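Local coordinates for putative acetyl transferase (Pyrococcus furiosus, PDB 1VKC), which probably transfers acyl groups, most likely acetyl, as a member of the GNAT acetyltransferase family, though its substrate is not established, at residues 29-34 and 96-101; 58-63 and 117-122; 79-84 and 90-95; 111-116 and 143-148; 129-134 and 151-156. All coordinates share one frame; numbering follows the deposited sequence. Where two conformers were deposited one is given.

How the interactions relate
Interactions 1, 2, 3 and 5 reach the mixed sheet of this GNAT-family fold; interaction 4 joins helix 108-122 to the turn after helix 138-144. Interaction 3 pairs the hairpin strands 73-83 and 90-99. Interaction 2, its centre about 7 Å away, continues the layer onto strand 60-68 and under helix 108-122. Interaction 1 lies about 20 Å from interaction 3, centre to centre, farther along strand 90-99, where helix 20-31 approaches. Interaction 5 starts from the neighbouring parallel strand 128-130. Along the chain interaction 3 is nested within interactions 1 and 2, which cross; interactions 2 and 4 cross, as do 4 and 5, tying the C-terminal part to helix 108-122 and the strand 128-130 side of the sheet.

Interaction 1: residues 29-34 and 96-101; sequences EISYSF and DIEVVK
The I30 side chain overlaps the stem of E98, its CD1 methyl lying 3.9 Å from E98 CB and about as far from CG and CD. The two chains slide past each other in opposite directions, I30 reaching out from helix 20-31 and E98 from strand 90-99. In I30, CG1 lies anti to the carbonyl carbon (chi1 -71°) and the chain then runs on extended, which carries CD1 out along the glutamate; CG2 branches off toward the carboxylate and stands 4.0 Å from E98 OE1. S31 adds only a loose approach, OG to E98 OE1 at 4.1 Å; its hydroxyl is instead hydrogen-bonded to the backbone O of D27. The contact is therefore apolar along the glutamate stem, while the carboxylate has its own partner: E98 OE2 is hydrogen-bonded to H76 NE2. D96 and D27 also bring their acid groups close to that of E98, which makes this a strongly acidic spot beside the apolar overlap. Beyond the contact, K101 meets Y32 of the second subunit in a cation-pi interaction, and its NZ is hydrogen-bonded to the backbone O of the same tyrosine. The contact thus joins helix 20-31 to strand 90-99, whose I97 and V99 pack against helix 108-122.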
# COMPACT_ATOMS: atom_id res chain seq x y z
N GLU A 29 1.02 -1.98 4.47
CA GLU A 29 0.76 -1.92 3.03
C GLU A 29 -0.43 -2.81 2.65
O GLU A 29 -1.36 -2.37 1.97
CB GLU A 29 2.03 -2.31 2.24
CG GLU A 29 1.88 -2.27 0.70
CD GLU A 29 1.76 -0.85 0.13
OE1 GLU A 29 0.98 -0.66 -0.83
OE2 GLU A 29 2.44 0.06 0.62
N ILE A 30 -0.39 -4.06 3.09
CA ILE A 30 -1.43 -5.02 2.78
C ILE A 30 -2.81 -4.59 3.35
O ILE A 30 -3.81 -4.54 2.61
CB ILE A 30 -1.05 -6.43 3.30
CG1 ILE A 30 0.09 -7.01 2.45
CG2 ILE A 30 -2.26 -7.39 3.26
CD1 ILE A 30 0.60 -8.35 2.92
N SER A 31 -2.84 -4.26 4.65
CA SER A 31 -4.10 -4.00 5.37
C SER A 31 -4.88 -2.83 4.80
O SER A 31 -6.11 -2.78 4.93
CB SER A 31 -3.84 -3.75 6.85
OG SER A 31 -3.35 -4.92 7.46
N TYR A 32 -4.18 -1.89 4.18
CA TYR A 32 -4.83 -0.67 3.72
C TYR A 32 -5.92 -0.92 2.66
O TYR A 32 -6.86 -0.14 2.56
CB TYR A 32 -3.80 0.34 3.21
CG TYR A 32 -4.44 1.59 2.70
CD1 TYR A 32 -5.12 2.43 3.56
CD2 TYR A 32 -4.41 1.90 1.34
CE1 TYR A 32 -5.74 3.57 3.09
CE2 TYR A 32 -5.03 3.04 0.86
CZ TYR A 32 -5.69 3.87 1.74
OH TYR A 32 -6.30 5.00 1.28
N SER A 33 -5.80 -2.00 1.91
CA SER A 33 -6.80 -2.31 0.88
C SER A 33 -8.18 -2.58 1.47
O SER A 33 -9.20 -2.32 0.82
CB SER A 33 -6.36 -3.50 0.02
OG SER A 33 -6.30 -4.69 0.79
N PHE A 34 -8.23 -3.07 2.71
CA PHE A 34 -9.49 -3.51 3.31
C PHE A 34 -10.19 -2.44 4.17
O PHE A 34 -11.28 -2.67 4.66
CB PHE A 34 -9.26 -4.78 4.12
CG PHE A 34 -8.54 -5.84 3.35
CD1 PHE A 34 -9.23 -6.66 2.47
CD2 PHE A 34 -7.16 -6.00 3.48
CE1 PHE A 34 -8.56 -7.63 1.73
CE2 PHE A 34 -6.48 -6.98 2.73
CZ PHE A 34 -7.18 -7.79 1.86
N ASP A 96 -2.23 -12.46 12.46
CA ASP A 96 -1.94 -12.25 11.08
C ASP A 96 -1.20 -13.42 10.46
O ASP A 96 -0.37 -14.04 11.09
CB ASP A 96 -1.06 -11.00 10.99
CG ASP A 96 -1.04 -10.42 9.65
OD1 ASP A 96 -1.86 -10.83 8.80
OD2 ASP A 96 -0.24 -9.52 9.36
N ILE A 97 -1.52 -13.71 9.20
CA ILE A 97 -0.69 -14.52 8.34
C ILE A 97 -0.75 -13.89 6.94
O ILE A 97 -1.83 -13.69 6.39
CB ILE A 97 -1.13 -15.99 8.39
CG1 ILE A 97 -0.26 -16.86 7.48
CG2 ILE A 97 -2.59 -16.15 8.03
CD1 ILE A 97 -0.13 -18.27 7.99
N GLU A 98 0.41 -13.53 6.41
CA GLU A 98 0.52 -12.75 5.19
C GLU A 98 1.67 -13.31 4.35
O GLU A 98 2.72 -13.66 4.88
CB GLU A 98 0.75 -11.25 5.52
CG GLU A 98 -0.52 -10.53 5.99
CD GLU A 98 -0.31 -9.16 6.66
OE1 GLU A 98 -1.33 -8.51 7.00
OE2 GLU A 98 0.84 -8.71 6.86
N VAL A 99 1.43 -13.47 3.05
CA VAL A 99 2.48 -13.88 2.11
C VAL A 99 2.52 -12.82 0.99
O VAL A 99 1.49 -12.35 0.55
CB VAL A 99 2.20 -15.29 1.55
CG1 VAL A 99 3.23 -15.68 0.47
CG2 VAL A 99 2.17 -16.32 2.68
N VAL A 100 3.72 -12.42 0.57
CA VAL A 100 3.85 -11.38 -0.46
C VAL A 100 3.29 -11.89 -1.78
O VAL A 100 3.35 -13.06 -2.07
CB VAL A 100 5.30 -10.89 -0.65
CG1 VAL A 100 5.78 -10.24 0.60
CG2 VAL A 100 6.24 -12.03 -1.10
N LYS A 101 2.71 -10.97 -2.56
CA LYS A 101 1.91 -11.34 -3.73
C LYS A 101 2.64 -12.24 -4.72
O LYS A 101 2.07 -13.17 -5.25
CB LYS A 101 1.37 -10.08 -4.42
CG LYS A 101 2.43 -9.03 -4.80
CD LYS A 101 1.78 -7.80 -5.43
CE LYS A 101 2.70 -6.61 -5.42
NZ LYS A 101 2.07 -5.43 -6.10

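Interaction 2: residues 58-63 and 117-122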
# COMPACT_ATOMS: atom_id res chain seq x y z
N GLN A 58 0.79 -6.17 24.83
CA GLN A 58 0.06 -7.09 25.71
C GLN A 58 0.22 -8.56 25.30
O GLN A 58 -0.09 -8.94 24.17
CB GLN A 58 -1.43 -6.73 25.72
N GLY A 59 0.71 -9.39 26.24
CA GLY A 59 0.77 -10.85 26.06
C GLY A 59 2.11 -11.38 25.59
O GLY A 59 3.08 -10.64 25.49
N GLU A 60 2.14 -12.68 25.30
CA GLU A 60 3.32 -13.38 24.84
C GLU A 60 3.22 -13.58 23.32
O GLU A 60 2.40 -14.38 22.85
CB GLU A 60 3.43 -14.75 25.54
CG GLU A 60 4.65 -15.58 25.16
CD GLU A 60 4.47 -17.07 25.42
OE1 GLU A 60 5.15 -17.87 24.76
OE2 GLU A 60 3.65 -17.44 26.28
N HIS A 61 4.07 -12.87 22.57
CA HIS A 61 3.99 -12.86 21.10
C HIS A 61 5.09 -13.71 20.46
O HIS A 61 6.20 -13.83 21.00
CB HIS A 61 4.06 -11.42 20.56
CG HIS A 61 5.43 -10.80 20.63
ND1 HIS A 61 5.79 -9.88 21.58
CD2 HIS A 61 6.53 -10.99 19.85
CE1 HIS A 61 7.05 -9.52 21.39
NE2 HIS A 61 7.52 -10.18 20.35
N LYS A 62 4.79 -14.30 19.31
CA LYS A 62 5.75 -15.06 18.52
C LYS A 62 5.54 -14.77 17.06
O LYS A 62 4.42 -14.76 16.57
CB LYS A 62 5.57 -16.56 18.76
CG LYS A 62 6.47 -17.46 17.96
CD LYS A 62 7.91 -17.40 18.42
CE LYS A 62 8.77 -18.36 17.65
NZ LYS A 62 10.19 -18.32 18.12
N PHE A 63 6.62 -14.50 16.36
CA PHE A 63 6.60 -14.32 14.92
C PHE A 63 7.42 -15.40 14.28
O PHE A 63 8.51 -15.72 14.75
CB PHE A 63 7.21 -12.98 14.56
CG PHE A 63 6.41 -11.80 14.97
CD1 PHE A 63 5.46 -11.26 14.12
CD2 PHE A 63 6.66 -11.16 16.18
CE1 PHE A 63 4.73 -10.14 14.48
CE2 PHE A 63 5.94 -10.04 16.54
CZ PHE A 63 4.98 -9.52 15.69
N GLU A 117 1.03 -23.64 14.51
CA GLU A 117 0.32 -24.71 15.21
C GLU A 117 1.28 -25.56 16.05
O GLU A 117 1.00 -25.89 17.22
CB GLU A 117 -0.44 -25.55 14.22
CG GLU A 117 -1.63 -24.80 13.61
CD GLU A 117 -2.46 -25.64 12.66
OE1 GLU A 117 -3.21 -25.06 11.83
OE2 GLU A 117 -2.39 -26.89 12.75
N GLU A 118 2.43 -25.86 15.47
CA GLU A 118 3.46 -26.63 16.17
C GLU A 118 3.97 -25.88 17.41
O GLU A 118 4.07 -26.47 18.49
CB GLU A 118 4.60 -26.99 15.21
CG GLU A 118 4.17 -28.07 14.21
CD GLU A 118 5.07 -28.19 12.97
OE1 GLU A 118 6.00 -27.36 12.80
OE2 GLU A 118 4.82 -29.12 12.16
N TRP A 119 4.26 -24.58 17.26
CA TRP A 119 4.74 -23.77 18.36
C TRP A 119 3.68 -23.60 19.44
O TRP A 119 3.99 -23.70 20.62
CB TRP A 119 5.21 -22.41 17.86
CG TRP A 119 5.84 -21.55 18.93
CD1 TRP A 119 7.15 -21.57 19.35
CD2 TRP A 119 5.20 -20.53 19.67
NE1 TRP A 119 7.35 -20.63 20.33
CE2 TRP A 119 6.17 -19.97 20.54
CE3 TRP A 119 3.90 -20.01 19.70
CZ2 TRP A 119 5.87 -18.93 21.43
CZ3 TRP A 119 3.60 -18.99 20.58
CH2 TRP A 119 4.59 -18.45 21.44
N ALA A 120 2.43 -23.34 19.02
CA ALA A 120 1.32 -23.26 19.95
C ALA A 120 1.23 -24.52 20.85
O ALA A 120 1.11 -24.42 22.07
CB ALA A 120 -0.02 -23.02 19.16
N LYS A 121 1.34 -25.69 20.24
CA LYS A 121 1.31 -26.95 20.97
C LYS A 121 2.44 -27.01 22.02
O LYS A 121 2.21 -27.43 23.15
CB LYS A 121 1.41 -28.13 19.99
CG LYS A 121 0.79 -29.44 20.50
CD LYS A 121 0.51 -30.39 19.32
CE LYS A 121 -0.07 -31.72 19.78
NZ LYS A 121 -0.25 -32.67 18.64
N GLU A 122 3.65 -26.59 21.63
CA GLU A 122 4.83 -26.55 22.55
C GLU A 122 4.58 -25.71 23.75
O GLU A 122 5.10 -25.99 24.83
CB GLU A 122 6.04 -25.94 21.85
CG GLU A 122 6.63 -26.75 20.74
CD GLU A 122 7.76 -26.02 20.05
OE1 GLU A 122 8.12 -26.45 18.94
OE2 GLU A 122 8.29 -25.02 20.60
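K62 NZ forms a salt bridge with D15 OD2, while the aliphatic stem behind it lies over one face of the W119 indole. This is the packing of an alpha helix on a beta sheet: W119 leaves helix 108-122 and lies across strand 60-68, in the layered alpha/beta fold of the GNAT family.

The larger part of the contact belongs to the lysine. Its CG sits 3.6 Å above the plane over the centre of the ring system, and K62 CB makes a CH-pi contact 3.5 Å from the centroid of the six-membered ring of W119, only 15° off the normal. The chain turns at chi2 (71°), which leads CD and CE over the five-membered ring toward NE1 and lets the ammonium group go past the indole to D15. W119 itself has CG anti to its backbone N, projecting the ring from the helix toward the strand, where it also touches I79 and I81 of the next strand. E60 meets the indole obliquely at the end of a nearly extended chain, its carboxylate plane 73° from the ring, with OE1 3.4 Å from W119 CH2; the same oxygen forms a long, weak ion pair with R123. At its far end the lysine still follows the indole, with K62 CE 3.8 Å from W119 NE1.

Interaction 3: residues 79-84 and 90-95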
# COMPACT_ATOMS: atom_id res chain seq x y z
N ILE A 79 1.68 -14.79 16.20
CA ILE A 79 0.98 -15.59 17.19
C ILE A 79 1.00 -14.90 18.55
O ILE A 79 2.04 -14.36 18.96
CB ILE A 79 1.66 -16.96 17.38
CG1 ILE A 79 1.98 -17.60 16.05
CG2 ILE A 79 0.78 -17.88 18.25
CD1 ILE A 79 3.09 -18.59 16.16
N CYS A 80 -0.14 -14.95 19.24
CA CYS A 80 -0.28 -14.48 20.62
C CYS A 80 -0.85 -15.59 21.50
O CYS A 80 -1.96 -16.08 21.25
CB CYS A 80 -1.26 -13.30 20.67
SG CYS A 80 -1.42 -12.51 22.28
N ILE A 81 -0.11 -15.95 22.55
CA ILE A 81 -0.60 -16.91 23.56
C ILE A 81 -1.46 -16.17 24.56
O ILE A 81 -1.00 -15.21 25.18
CB ILE A 81 0.58 -17.62 24.30
CG1 ILE A 81 1.44 -18.42 23.32
CG2 ILE A 81 0.06 -18.49 25.46
CD1 ILE A 81 0.74 -19.57 22.64
N THR A 82 -2.70 -16.59 24.72
CA THR A 82 -3.63 -15.91 25.62
C THR A 82 -4.65 -16.90 26.16
O THR A 82 -4.46 -18.13 26.01
CB THR A 82 -4.29 -14.69 24.90
OG1 THR A 82 -5.15 -13.99 25.80
CG2 THR A 82 -5.21 -15.13 23.77
N LEU A 83 -5.68 -16.40 26.84
CA LEU A 83 -6.76 -17.25 27.35
C LEU A 83 -8.03 -17.10 26.55
O LEU A 83 -8.38 -16.00 26.12
CB LEU A 83 -7.07 -16.96 28.82
CG LEU A 83 -6.02 -17.41 29.82
CD1 LEU A 83 -6.31 -16.77 31.18
CD2 LEU A 83 -5.96 -18.92 29.93
N ASP A 84 -8.74 -18.21 26.37
CA ASP A 84 -9.99 -18.22 25.64
C ASP A 84 -11.10 -17.57 26.47
O ASP A 84 -11.28 -17.90 27.64
CB ASP A 84 -10.37 -19.66 25.30
CG ASP A 84 -11.39 -19.74 24.20
OD1 ASP A 84 -12.59 -19.70 24.49
OD2 ASP A 84 -11.05 -19.86 22.99
N LYS A 90 -5.66 -22.01 27.74
CA LYS A 90 -4.62 -21.34 26.97
C LYS A 90 -4.91 -21.60 25.49
O LYS A 90 -5.28 -22.72 25.11
CB LYS A 90 -3.26 -21.87 27.34
CG LYS A 90 -2.11 -21.06 26.76
CD LYS A 90 -0.74 -21.70 27.08
CE LYS A 90 -0.45 -21.72 28.55
NZ LYS A 90 0.98 -22.02 28.78
N ILE A 91 -4.78 -20.55 24.67
CA ILE A 91 -4.92 -20.65 23.22
C ILE A 91 -3.84 -19.85 22.55
O ILE A 91 -3.19 -19.03 23.18
CB ILE A 91 -6.31 -20.16 22.75
CG1 ILE A 91 -6.49 -18.66 23.07
CG2 ILE A 91 -7.42 -21.04 23.38
CD1 ILE A 91 -7.81 -18.05 22.44
N ALA A 92 -3.62 -20.12 21.27
CA ALA A 92 -2.77 -19.29 20.46
C ALA A 92 -3.70 -18.54 19.53
O ALA A 92 -4.43 -19.16 18.78
CB ALA A 92 -1.83 -20.10 19.68
N TYR A 93 -3.68 -17.21 19.60
CA TYR A 93 -4.44 -16.39 18.69
C TYR A 93 -3.50 -15.91 17.55
O TYR A 93 -2.41 -15.40 17.81
CB TYR A 93 -5.05 -15.21 19.42
CG TYR A 93 -6.04 -14.44 18.58
CD1 TYR A 93 -5.67 -13.29 17.89
CD2 TYR A 93 -7.36 -14.88 18.45
CE1 TYR A 93 -6.59 -12.58 17.13
CE2 TYR A 93 -8.28 -14.18 17.67
CZ TYR A 93 -7.89 -13.05 17.01
OH TYR A 93 -8.81 -12.35 16.25
N ILE A 94 -3.93 -16.11 16.32
CA ILE A 94 -3.16 -15.68 15.16
C ILE A 94 -3.70 -14.33 14.72
O ILE A 94 -4.83 -14.23 14.19
CB ILE A 94 -3.29 -16.68 14.00
CG1 ILE A 94 -2.95 -18.11 14.43
CG2 ILE A 94 -2.44 -16.22 12.78
CD1 ILE A 94 -1.59 -18.34 14.84
N TYR A 95 -2.91 -13.30 14.95
CA TYR A 95 -3.28 -11.96 14.55
C TYR A 95 -3.23 -11.83 13.05
O TYR A 95 -4.08 -11.19 12.45
CB TYR A 95 -2.35 -10.92 15.16
CG TYR A 95 -2.73 -10.55 16.57
CD1 TYR A 95 -1.84 -10.70 17.62
CD2 TYR A 95 -3.99 -10.04 16.85
CE1 TYR A 95 -2.20 -10.34 18.92
CE2 TYR A 95 -4.36 -9.68 18.13
CZ TYR A 95 -3.46 -9.84 19.16
OH TYR A 95 -3.84 -9.48 20.43
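C80 and Y93 form a hydrogen-bonded pair in the antiparallel beta hairpin of strands 73-83 and 90-99. Two bonds join them, C80 N to Y93 O at 2.7 Å and Y93 N to C80 O at 2.6 Å, and T82 and I91 are coupled in the same way. The non-hydrogen-bonded pairs I79-I94, I81-A92 and L83-K90 come between and beyond.

Apolar packing divides between the two faces. Toward helix 108-122, I79 CG2 meets A92 CB at 3.7 Å, and I79 and I94 lie side by side. The other face carries C80, T82, I91 and Y93. I91 holds CG1 between its backbone N and carbonyl carbon (chi1 63°), placing it alongside T82 CG2, while its CG2 and CD1 reach D84. The D84 carboxylate itself is engaged by K127 and the backbone of V86 and D87.

Aromatic contact closes the other end: C80 SG stands 5.2 Å from the Y95 ring centroid in an oblique sulfur-aromatic approach, and C80 CB lies 3.6 Å from Y95 CE1.

Interaction 4: residues 111-116 and 143-148; sequences ALLRKA and EERGYK
L113 and Y147 approach each other from opposite directions, with L113 CD1 3.5 Å from Y147 OH and L113 CD2 4.0 Å from Y147 CE1. The leucine sets CG anti to its backbone N (chi1 -172°), directing the side chain toward the 143-148 segment; with chi2 at 55°, CD1 takes the phenol oxygen while CD2 meets both Y147 CE1 and R145 CD, the latter also at 4.0 Å.

In Y147, CG lies anti to the carbonyl carbon (chi1 -65°), which points the ring at helix 108-122. Its hydroxyl is hydrogen-bonded to E117 OE1, one turn along from L113, tying the ring to the helix it packs against. The R145 chain, extended from CG to NE, carries its stem past the leucine and its guanidinium on to the W141 ring and carbonyl and to S110 OG.

Between R145 and Y147, G146, with positive phi, is the C-prime residue of a Schellman motif ending helix 138-144: G146 N bonds to E143 O, and Y147 N to Y142 O.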
# COMPACT_ATOMS: atom_id res chain seq x y z
N ALA A 111 2.68 -23.53 5.18
CA ALA A 111 3.82 -23.90 6.01
C ALA A 111 3.96 -23.03 7.27
O ALA A 111 4.32 -23.53 8.34
CB ALA A 111 5.09 -23.82 5.19
N LEU A 112 3.68 -21.72 7.12
CA LEU A 112 3.73 -20.78 8.24
C LEU A 112 2.71 -21.17 9.29
O LEU A 112 3.01 -21.20 10.49
CB LEU A 112 3.49 -19.34 7.74
CG LEU A 112 4.71 -18.66 7.07
CD1 LEU A 112 4.28 -17.42 6.28
CD2 LEU A 112 5.76 -18.28 8.12
N LEU A 113 1.50 -21.50 8.86
CA LEU A 113 0.45 -21.94 9.78
C LEU A 113 0.80 -23.26 10.49
O LEU A 113 0.53 -23.42 11.68
CB LEU A 113 -0.88 -22.07 9.06
CG LEU A 113 -2.10 -22.34 9.96
CD1 LEU A 113 -2.22 -21.28 11.02
CD2 LEU A 113 -3.37 -22.41 9.16
N ARG A 114 1.39 -24.21 9.77
CA ARG A 114 1.84 -25.46 10.42
C ARG A 114 2.86 -25.14 11.51
O ARG A 114 2.81 -25.71 12.60
CB ARG A 114 2.45 -26.44 9.42
CG ARG A 114 1.47 -27.16 8.60
CD ARG A 114 2.05 -28.43 7.93
NE ARG A 114 3.10 -28.08 6.99
CZ ARG A 114 2.89 -27.77 5.71
NH1 ARG A 114 3.89 -27.45 4.96
NH2 ARG A 114 1.67 -27.75 5.21
N LYS A 115 3.79 -24.24 11.21
CA LYS A 115 4.82 -23.87 12.21
C LYS A 115 4.19 -23.23 13.45
O LYS A 115 4.56 -23.53 14.59
CB LYS A 115 5.85 -22.93 11.60
CG LYS A 115 7.18 -22.93 12.33
N ALA A 116 3.23 -22.33 13.22
CA ALA A 116 2.48 -21.69 14.28
C ALA A 116 1.72 -22.70 15.14
O ALA A 116 1.78 -22.64 16.36
CB ALA A 116 1.49 -20.65 13.67
N GLU A 143 -11.00 -23.92 6.84
CA GLU A 143 -11.83 -25.11 7.04
C GLU A 143 -11.12 -26.39 6.58
O GLU A 143 -11.23 -27.45 7.23
CB GLU A 143 -13.21 -24.94 6.37
CG GLU A 143 -14.08 -23.91 7.08
CD GLU A 143 -15.36 -23.57 6.32
OE1 GLU A 143 -15.41 -23.74 5.07
OE2 GLU A 143 -16.32 -23.13 6.99
N GLU A 144 -10.38 -26.29 5.47
CA GLU A 144 -9.62 -27.43 4.93
C GLU A 144 -8.58 -27.94 5.93
O GLU A 144 -8.22 -29.11 5.90
CB GLU A 144 -8.90 -27.05 3.62
CG GLU A 144 -9.77 -27.05 2.39
CD GLU A 144 -9.01 -26.66 1.13
OE1 GLU A 144 -7.80 -26.35 1.21
OE2 GLU A 144 -9.62 -26.65 0.06
N ARG A 145 -8.12 -27.04 6.81
CA ARG A 145 -7.02 -27.32 7.72
C ARG A 145 -7.50 -27.62 9.15
O ARG A 145 -6.71 -27.61 10.09
CB ARG A 145 -6.04 -26.14 7.71
CG ARG A 145 -5.27 -26.03 6.42
CD ARG A 145 -4.66 -24.70 6.09
NE ARG A 145 -3.80 -24.81 4.91
CZ ARG A 145 -4.23 -24.98 3.66
NH1 ARG A 145 -3.36 -25.11 2.68
NH2 ARG A 145 -5.53 -24.99 3.38
N GLY A 146 -8.79 -27.86 9.32
CA GLY A 146 -9.32 -28.28 10.61
C GLY A 146 -9.97 -27.20 11.44
O GLY A 146 -10.40 -27.47 12.55
N TYR A 147 -10.09 -25.98 10.90
CA TYR A 147 -10.72 -24.86 11.62
C TYR A 147 -12.22 -24.80 11.42
O TYR A 147 -12.72 -24.97 10.31
CB TYR A 147 -10.11 -23.50 11.21
CG TYR A 147 -8.66 -23.36 11.60
CD1 TYR A 147 -7.66 -24.08 10.94
CD2 TYR A 147 -8.29 -22.52 12.66
CE1 TYR A 147 -6.31 -23.97 11.31
CE2 TYR A 147 -6.98 -22.40 13.02
CZ TYR A 147 -5.98 -23.14 12.35
OH TYR A 147 -4.68 -23.03 12.74
N LYS A 148 -12.94 -24.52 12.51
CA LYS A 148 -14.38 -24.42 12.49
C LYS A 148 -14.83 -23.09 13.08
O LYS A 148 -14.28 -22.61 14.07
CB LYS A 148 -14.99 -25.56 13.28
CG LYS A 148 -14.63 -26.98 12.76

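Interaction 5: residues 129-134 and 151-156; sequences VLRVEI and ALIMEK
The R131 guanidinium has I153 CG2 over one face, 4.0 Å from R131 NH1, while E133 OE1 and a water lie at its edge in the plane. I153 crosses the arginine at about a right angle. E133 takes the group side-on: R131 NE to E133 OE2 is 2.8 Å, and R131 NH2 to E133 OE1 is 3.1 Å and nearly straight (172°). OE2 offers its syn lone pair but sits 19° out of the guanidinium plane.

E155 approaches obliquely, its carboxylate plane 73° from the guanidinium, and forms only a long salt bridge, R131 NH2 to E155 OE2 at 3.7 Å. The water completes this link, accepting from R131 NH1 at 3.0 Å and donating to E155 OE2 at 3.0 Å. R131 stays extended from CG to NE, which lets it span from just beyond L130 to the C-terminal tail.

The three charged residues make a salt-bridge network at the surface, in which the firm pair is local and the tail is attached through water and a long ion pair; such a link is probably weak.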
# COMPACT_ATOMS: atom_id res chain seq x y z
N VAL A 129 -6.83 -20.02 17.44
CA VAL A 129 -8.01 -19.19 17.18
C VAL A 129 -7.61 -18.07 16.26
O VAL A 129 -6.53 -17.51 16.40
CB VAL A 129 -8.57 -18.63 18.51
CG1 VAL A 129 -9.82 -17.78 18.28
CG2 VAL A 129 -8.85 -19.79 19.48
N LEU A 130 -8.46 -17.73 15.30
CA LEU A 130 -8.21 -16.54 14.48
C LEU A 130 -9.52 -15.98 13.92
O LEU A 130 -10.57 -16.62 13.97
CB LEU A 130 -7.19 -16.85 13.37
CG LEU A 130 -7.59 -18.08 12.51
CD1 LEU A 130 -8.42 -17.62 11.32
CD2 LEU A 130 -6.43 -18.89 12.04
N ARG A 131 -9.44 -14.75 13.43
CA ARG A 131 -10.57 -14.07 12.85
C ARG A 131 -10.41 -14.10 11.35
O ARG A 131 -9.32 -13.78 10.84
CB ARG A 131 -10.65 -12.63 13.36
CG ARG A 131 -11.51 -11.70 12.55
CD ARG A 131 -11.59 -10.28 13.11
NE ARG A 131 -12.36 -9.44 12.21
CZ ARG A 131 -12.87 -8.27 12.52
NH1 ARG A 131 -12.72 -7.76 13.74
NH2 ARG A 131 -13.55 -7.59 11.59
N VAL A 132 -11.48 -14.47 10.64
CA VAL A 132 -11.53 -14.41 9.18
C VAL A 132 -12.77 -13.65 8.74
O VAL A 132 -13.87 -13.84 9.26
CB VAL A 132 -11.49 -15.84 8.53
CG1 VAL A 132 -12.71 -16.68 8.93
CG2 VAL A 132 -11.39 -15.73 7.00
N GLU A 133 -12.59 -12.77 7.76
CA GLU A 133 -13.72 -11.98 7.27
C GLU A 133 -14.71 -12.87 6.55
O GLU A 133 -14.34 -13.80 5.86
CB GLU A 133 -13.25 -10.81 6.40
CG GLU A 133 -12.25 -9.89 7.08
CD GLU A 133 -12.63 -9.54 8.53
OE1 GLU A 133 -13.60 -8.81 8.72
OE2 GLU A 133 -11.93 -9.98 9.47
N ILE A 134 -15.99 -12.56 6.71
CA ILE A 134 -17.06 -13.52 6.50
C ILE A 134 -17.28 -13.96 5.03
O ILE A 134 -17.70 -15.11 4.78
CB ILE A 134 -18.37 -12.96 7.14
CG1 ILE A 134 -19.31 -14.08 7.56
CG2 ILE A 134 -19.04 -11.94 6.24
CD1 ILE A 134 -20.37 -13.63 8.57
N ALA A 151 -17.75 -18.48 16.48
CA ALA A 151 -18.42 -17.25 16.86
C ALA A 151 -18.42 -16.25 15.74
O ALA A 151 -17.65 -16.37 14.76
CB ALA A 151 -17.76 -16.65 18.07
N LEU A 152 -19.27 -15.23 15.91
CA LEU A 152 -19.42 -14.16 14.92
C LEU A 152 -19.01 -12.85 15.52
O LEU A 152 -19.33 -12.57 16.68
CB LEU A 152 -20.88 -14.05 14.46
CG LEU A 152 -21.59 -15.28 13.89
CD1 LEU A 152 -23.08 -15.01 13.67
CD2 LEU A 152 -20.97 -15.69 12.60
N ILE A 153 -18.30 -12.04 14.74
CA ILE A 153 -18.04 -10.66 15.11
C ILE A 153 -19.14 -9.84 14.46
O ILE A 153 -19.19 -9.72 13.24
CB ILE A 153 -16.64 -10.18 14.64
CG1 ILE A 153 -15.53 -11.02 15.33
CG2 ILE A 153 -16.45 -8.68 14.94
CD1 ILE A 153 -15.58 -11.04 16.87
N MET A 154 -20.05 -9.34 15.30
CA MET A 154 -21.20 -8.54 14.85
C MET A 154 -20.87 -7.06 14.96
O MET A 154 -20.23 -6.63 15.92
CB MET A 154 -22.43 -8.81 15.72
CG MET A 154 -22.71 -10.24 16.00
SD MET A 154 -23.23 -11.08 14.53
CE MET A 154 -24.93 -10.47 14.36
N GLU A 155 -21.32 -6.26 13.99
CA GLU A 155 -21.01 -4.84 13.99
C GLU A 155 -22.22 -4.03 13.61
O GLU A 155 -22.96 -4.42 12.72
CB GLU A 155 -19.86 -4.52 13.03
CG GLU A 155 -18.66 -5.41 13.17
CD GLU A 155 -17.48 -4.97 12.33
OE1 GLU A 155 -17.68 -4.18 11.39
OE2 GLU A 155 -16.36 -5.44 12.62
N LYS A 156 -22.39 -2.90 14.29
CA LYS A 156 -23.47 -1.95 13.98
C LYS A 156 -22.84 -0.59 13.80
O LYS A 156 -22.15 -0.12 14.69
CB LYS A 156 -24.47 -1.91 15.13
CG LYS A 156 -25.67 -1.01 14.89
CD LYS A 156 -26.55 -0.89 16.11
CE LYS A 156 -27.72 0.03 15.83
NZ LYS A 156 -28.66 -0.02 16.94
O HOH W 1 -14.00 -5.13 14.41